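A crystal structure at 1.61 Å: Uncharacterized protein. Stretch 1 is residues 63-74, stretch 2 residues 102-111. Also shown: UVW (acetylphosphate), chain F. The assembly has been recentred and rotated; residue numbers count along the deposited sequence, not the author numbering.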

# COMPACT_ATOMS: atom_id res chain seq x y z
N GLY B 63 5.89 -9.32 -13.05
CA GLY B 63 5.29 -10.62 -13.26
C GLY B 63 3.87 -10.59 -13.82
O GLY B 63 3.25 -9.53 -13.94
N PRO B 64 3.35 -11.76 -14.20
CA PRO B 64 1.98 -11.80 -14.69
C PRO B 64 1.02 -11.68 -13.52
O PRO B 64 1.22 -12.29 -12.47
CB PRO B 64 1.89 -13.16 -15.36
CG PRO B 64 2.84 -14.00 -14.56
CD PRO B 64 3.96 -13.09 -14.14
N VAL B 65 -0.00 -10.87 -13.72
CA VAL B 65 -1.04 -10.71 -12.74
C VAL B 65 -2.29 -10.35 -13.53
O VAL B 65 -2.25 -9.55 -14.46
CB VAL B 65 -0.65 -9.65 -11.68
CG1 VAL B 65 -0.23 -8.36 -12.35
CG2 VAL B 65 -1.77 -9.45 -10.70
N PHE B 66 -3.39 -10.99 -13.20
CA PHE B 66 -4.56 -10.89 -14.04
C PHE B 66 -5.22 -9.53 -13.83
O PHE B 66 -5.57 -9.18 -12.70
CB PHE B 66 -5.54 -12.03 -13.73
CG PHE B 66 -6.24 -12.57 -14.95
CD1 PHE B 66 -7.00 -11.73 -15.74
CD2 PHE B 66 -6.14 -13.91 -15.29
CE1 PHE B 66 -7.64 -12.22 -16.88
CE2 PHE B 66 -6.76 -14.40 -16.42
CZ PHE B 66 -7.53 -13.55 -17.21
N PRO B 67 -5.35 -8.73 -14.90
CA PRO B 67 -6.01 -7.43 -14.76
C PRO B 67 -7.43 -7.59 -14.22
O PRO B 67 -8.11 -8.55 -14.57
CB PRO B 67 -6.02 -6.87 -16.19
CG PRO B 67 -4.97 -7.61 -16.91
CD PRO B 67 -4.94 -8.98 -16.30
N PRO B 68 -7.89 -6.64 -13.39
CA PRO B 68 -7.23 -5.39 -12.99
C PRO B 68 -6.42 -5.50 -11.70
O PRO B 68 -6.17 -4.47 -11.06
CB PRO B 68 -8.41 -4.46 -12.79
CG PRO B 68 -9.43 -5.34 -12.20
CD PRO B 68 -9.27 -6.69 -12.88
N ARG B 69 -6.01 -6.70 -11.30
CA ARG B 69 -5.16 -6.81 -10.13
C ARG B 69 -3.87 -6.01 -10.34
O ARG B 69 -3.33 -5.98 -11.45
CB ARG B 69 -4.83 -8.28 -9.82
CG ARG B 69 -6.01 -9.09 -9.32
CD ARG B 69 -5.70 -10.59 -9.24
NE ARG B 69 -6.90 -11.33 -8.87
CZ ARG B 69 -7.13 -12.60 -9.17
NH1 ARG B 69 -6.24 -13.31 -9.86
NH2 ARG B 69 -8.28 -13.16 -8.79
N LEU B 70 -3.41 -5.35 -9.29
CA LEU B 70 -2.14 -4.60 -9.32
C LEU B 70 -0.95 -5.53 -9.23
O LEU B 70 -1.00 -6.52 -8.52
CB LEU B 70 -2.03 -3.62 -8.14
CG LEU B 70 -1.81 -2.16 -8.48
CD1 LEU B 70 -3.10 -1.65 -8.98
CD2 LEU B 70 -1.35 -1.37 -7.25
N PRO B 71 0.15 -5.21 -9.91
CA PRO B 71 1.39 -5.96 -9.65
C PRO B 71 1.87 -5.74 -8.22
O PRO B 71 1.69 -4.65 -7.69
CB PRO B 71 2.39 -5.36 -10.65
CG PRO B 71 1.59 -4.63 -11.62
CD PRO B 71 0.35 -4.16 -10.93
N PRO B 72 2.49 -6.75 -7.60
CA PRO B 72 3.13 -6.50 -6.31
C PRO B 72 4.12 -5.34 -6.42
O PRO B 72 4.73 -5.15 -7.46
CB PRO B 72 3.85 -7.82 -6.01
CG PRO B 72 3.08 -8.85 -6.79
CD PRO B 72 2.59 -8.17 -8.01
N HIS B 73 4.26 -4.57 -5.35
CA HIS B 73 5.10 -3.39 -5.39
C HIS B 73 5.93 -3.27 -4.13
O HIS B 73 5.40 -3.05 -3.03
CB HIS B 73 4.27 -2.15 -5.56
CG HIS B 73 5.10 -0.97 -5.94
ND1 HIS B 73 5.16 0.18 -5.16
CD2 HIS B 73 5.91 -0.75 -7.00
CE1 HIS B 73 5.99 1.04 -5.74
NE2 HIS B 73 6.45 0.50 -6.85
N HIS B 74 7.24 -3.38 -4.32
CA HIS B 74 8.25 -3.36 -3.24
C HIS B 74 8.84 -1.96 -3.14
O HIS B 74 9.20 -1.36 -4.16
CB HIS B 74 9.33 -4.41 -3.55
CG HIS B 74 10.51 -4.42 -2.63
ND1 HIS B 74 11.81 -4.38 -3.10
CD2 HIS B 74 10.60 -4.56 -1.29
CE1 HIS B 74 12.65 -4.46 -2.08
NE2 HIS B 74 11.94 -4.56 -0.97
N ASP B 102 12.20 -2.44 4.47
CA ASP B 102 11.35 -2.31 3.28
C ASP B 102 9.91 -2.78 3.52
O ASP B 102 9.55 -3.26 4.62
CB ASP B 102 12.00 -3.04 2.08
CG ASP B 102 12.42 -4.48 2.37
OD1 ASP B 102 12.24 -5.00 3.50
OD2 ASP B 102 12.92 -5.13 1.41
N TYR B 103 9.09 -2.56 2.49
CA TYR B 103 7.64 -2.71 2.51
C TYR B 103 7.16 -3.38 1.22
O TYR B 103 7.82 -3.33 0.19
CB TYR B 103 6.94 -1.34 2.64
CG TYR B 103 6.85 -0.83 4.05
CD1 TYR B 103 7.96 -0.29 4.70
CD2 TYR B 103 5.65 -0.89 4.75
CE1 TYR B 103 7.88 0.15 5.99
CE2 TYR B 103 5.56 -0.43 6.04
CZ TYR B 103 6.68 0.07 6.67
OH TYR B 103 6.58 0.53 7.95
N ILE B 104 5.98 -3.99 1.28
CA ILE B 104 5.35 -4.49 0.08
C ILE B 104 3.85 -4.16 0.11
O ILE B 104 3.22 -4.19 1.18
CB ILE B 104 5.55 -6.01 -0.07
CG1 ILE B 104 5.10 -6.50 -1.45
CG2 ILE B 104 4.82 -6.77 1.01
CD1 ILE B 104 6.24 -6.70 -2.41
N TYR B 105 3.32 -3.81 -1.06
CA TYR B 105 1.88 -3.74 -1.30
C TYR B 105 1.59 -4.78 -2.36
O TYR B 105 2.14 -4.70 -3.45
CB TYR B 105 1.42 -2.37 -1.80
CG TYR B 105 -0.09 -2.23 -1.90
CD1 TYR B 105 -0.88 -2.26 -0.77
CD2 TYR B 105 -0.71 -2.06 -3.12
CE1 TYR B 105 -2.26 -2.12 -0.86
CE2 TYR B 105 -2.08 -1.92 -3.21
CZ TYR B 105 -2.85 -1.94 -2.08
OH TYR B 105 -4.23 -1.79 -2.15
N MSE B 106 0.73 -5.74 -2.09
CA MSE B 106 0.41 -6.66 -3.17
C MSE B 106 -0.96 -7.29 -3.05
O MSE B 106 -1.48 -7.44 -1.93
CB MSE B 106 1.45 -7.79 -3.23
CG MSE B 106 1.45 -8.67 -2.02
SE MSE B 106 2.86 -10.02 -2.07
CE MSE B 106 2.30 -11.13 -3.55
N PRO B 107 -1.52 -7.68 -4.18
CA PRO B 107 -2.65 -8.58 -4.09
C PRO B 107 -2.20 -9.93 -3.55
O PRO B 107 -1.13 -10.41 -3.93
CB PRO B 107 -3.14 -8.72 -5.54
CG PRO B 107 -2.32 -7.79 -6.36
CD PRO B 107 -1.06 -7.54 -5.58
N LEU B 108 -3.00 -10.55 -2.71
CA LEU B 108 -2.65 -11.88 -2.24
C LEU B 108 -2.86 -12.90 -3.35
O LEU B 108 -2.37 -14.02 -3.24
CB LEU B 108 -3.45 -12.22 -0.98
CG LEU B 108 -3.17 -11.29 0.19
CD1 LEU B 108 -3.97 -11.71 1.43
CD2 LEU B 108 -1.69 -11.24 0.55
N GLN B 109 -3.54 -12.50 -4.43
CA GLN B 109 -3.65 -13.30 -5.65
C GLN B 109 -2.71 -12.75 -6.72
O GLN B 109 -2.95 -12.93 -7.92
CB GLN B 109 -5.10 -13.31 -6.19
CG GLN B 109 -6.15 -13.97 -5.29
CD GLN B 109 -6.48 -13.17 -4.03
OE1 GLN B 109 -6.83 -12.00 -4.10
NE2 GLN B 109 -6.28 -13.81 -2.87
N GLY B 110 -1.67 -12.03 -6.31
CA GLY B 110 -0.85 -11.28 -7.24
C GLY B 110 0.44 -11.94 -7.69
O GLY B 110 1.17 -11.35 -8.47
N SER B 111 0.71 -13.15 -7.22
CA SER B 111 1.96 -13.84 -7.51
C SER B 111 1.74 -15.35 -7.38
O SER B 111 0.60 -15.81 -7.39
CB SER B 111 3.08 -13.36 -6.57
OG SER B 111 4.36 -13.76 -7.02
C1 UVW F . -9.27 -15.09 -12.31
O1 UVW F . -9.09 -14.12 -11.66
C1M UVW F . -9.95 -14.98 -13.67
O2 UVW F . -8.87 -16.35 -11.86
P UVW F . -8.27 -16.62 -10.35
O1P UVW F . -9.12 -15.96 -9.30
O2P UVW F . -8.27 -18.12 -10.17
O3P UVW F . -6.86 -16.11 -10.22
O HOH W 1 3.03 -11.23 -10.43
O HOH W 2 -3.52 -13.01 -10.83

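Stretch 2 enters as a strand and leaves through a turn, and the character of its contact with stretch 1 changes accordingly: paired backbone and a side-chain hydrogen bond at the start, prolines in the middle, water and an arginine at the end. The two stretches together bury 665 Å².

At Asp102 the contact is made by side chains. The CA-to-CB bond points toward stretch 1, and His74 NE2 donates a hydrogen bond to Asp102 OD2 at 2.6 Å with an N-H...O angle of 166°, short and nearly linear. The carboxylate oxygen lies near the plane of the imidazole, where the N-H bond is directed. Tyr103 contributes backbone instead: its ring leads away from stretch 1, while its carbonyl oxygen receives a CA-H...O contact from His74, with Tyr103 O 3.5 Å from His74 CA.

Ile104 and Tyr105 mark the antiparallel pairing. Ile104 faces His74 as a non-hydrogen-bonded pair, their side chains on the same face of the sheet; Ile104 CD1 approaches His74 CB at 4.0 Å. Tyr105 faces His73 as the hydrogen-bonded pair, and the evidence is reciprocal: His73 N donates to Tyr105 O at 2.8 Å and 147°, and Tyr105 N donates to His73 O at 3.0 Å and 170°. Both acceptors also receive CA-H...O contacts, Pro72 CA lying 3.5 Å from Tyr105 O and Ile104 CA 3.4 Å from His73 O. Tyr105 and His73 place their side chains on the other face from Ile104 and His74. There the edge of the tyrosine ring meets Leu70, with Leu70 CD2 4.1 Å from Tyr105 CE2, an apolar contact.

Pro72 lies opposite Met106, one residue before the hydrogen-bonded pair, where the alternation of an antiparallel ladder calls for no amide bond between the strands; the backbones are close, with Pro72 CA and Met106 CA 4.2 Å apart. Here the side chains pack carbon on carbon. Pro72 CB lies 3.7 Å from CB of the selenomethionine Met106, and Pro72 CD lies 4.4 Å from Pro107 CD. At the next step, where amide bonds would be due, Pro71 and Pro107 both lack an N-H, and Pro71 CA and Pro107 CA are already 7.4 Å apart.

Pro107 begins a type I turn that closes at Gly110, where Gly110 N donates to Pro107 O at 2.9 Å. Leu108, within the turn, makes no contact with stretch 1. Gln109 does: its CB sits over one face of the Arg69 guanidinium, 3.7 Å from Arg69 CZ. This leaves the guanidinium's N-H groups free to bond in its plane, and acetylphosphate accepts two of them, O3P from Arg69 NH1 at 2.9 Å and O1P from Arg69 NH2 at 3.0 Å. A water accepts from Phe66 N (3.1 Å) and Arg69 NH1 (2.9 Å) and donates to Gln109 O (3.0 Å), linking the stretches.

At Gly110, the CA lies 4.0 Å from Val65 CG2, and the carbonyl oxygen is 3.5 Å from Pro72 CD. A second water donates to both Gly110 O (2.7 Å) and Pro64 O (2.9 Å), bridging two acceptors that cannot bond each other.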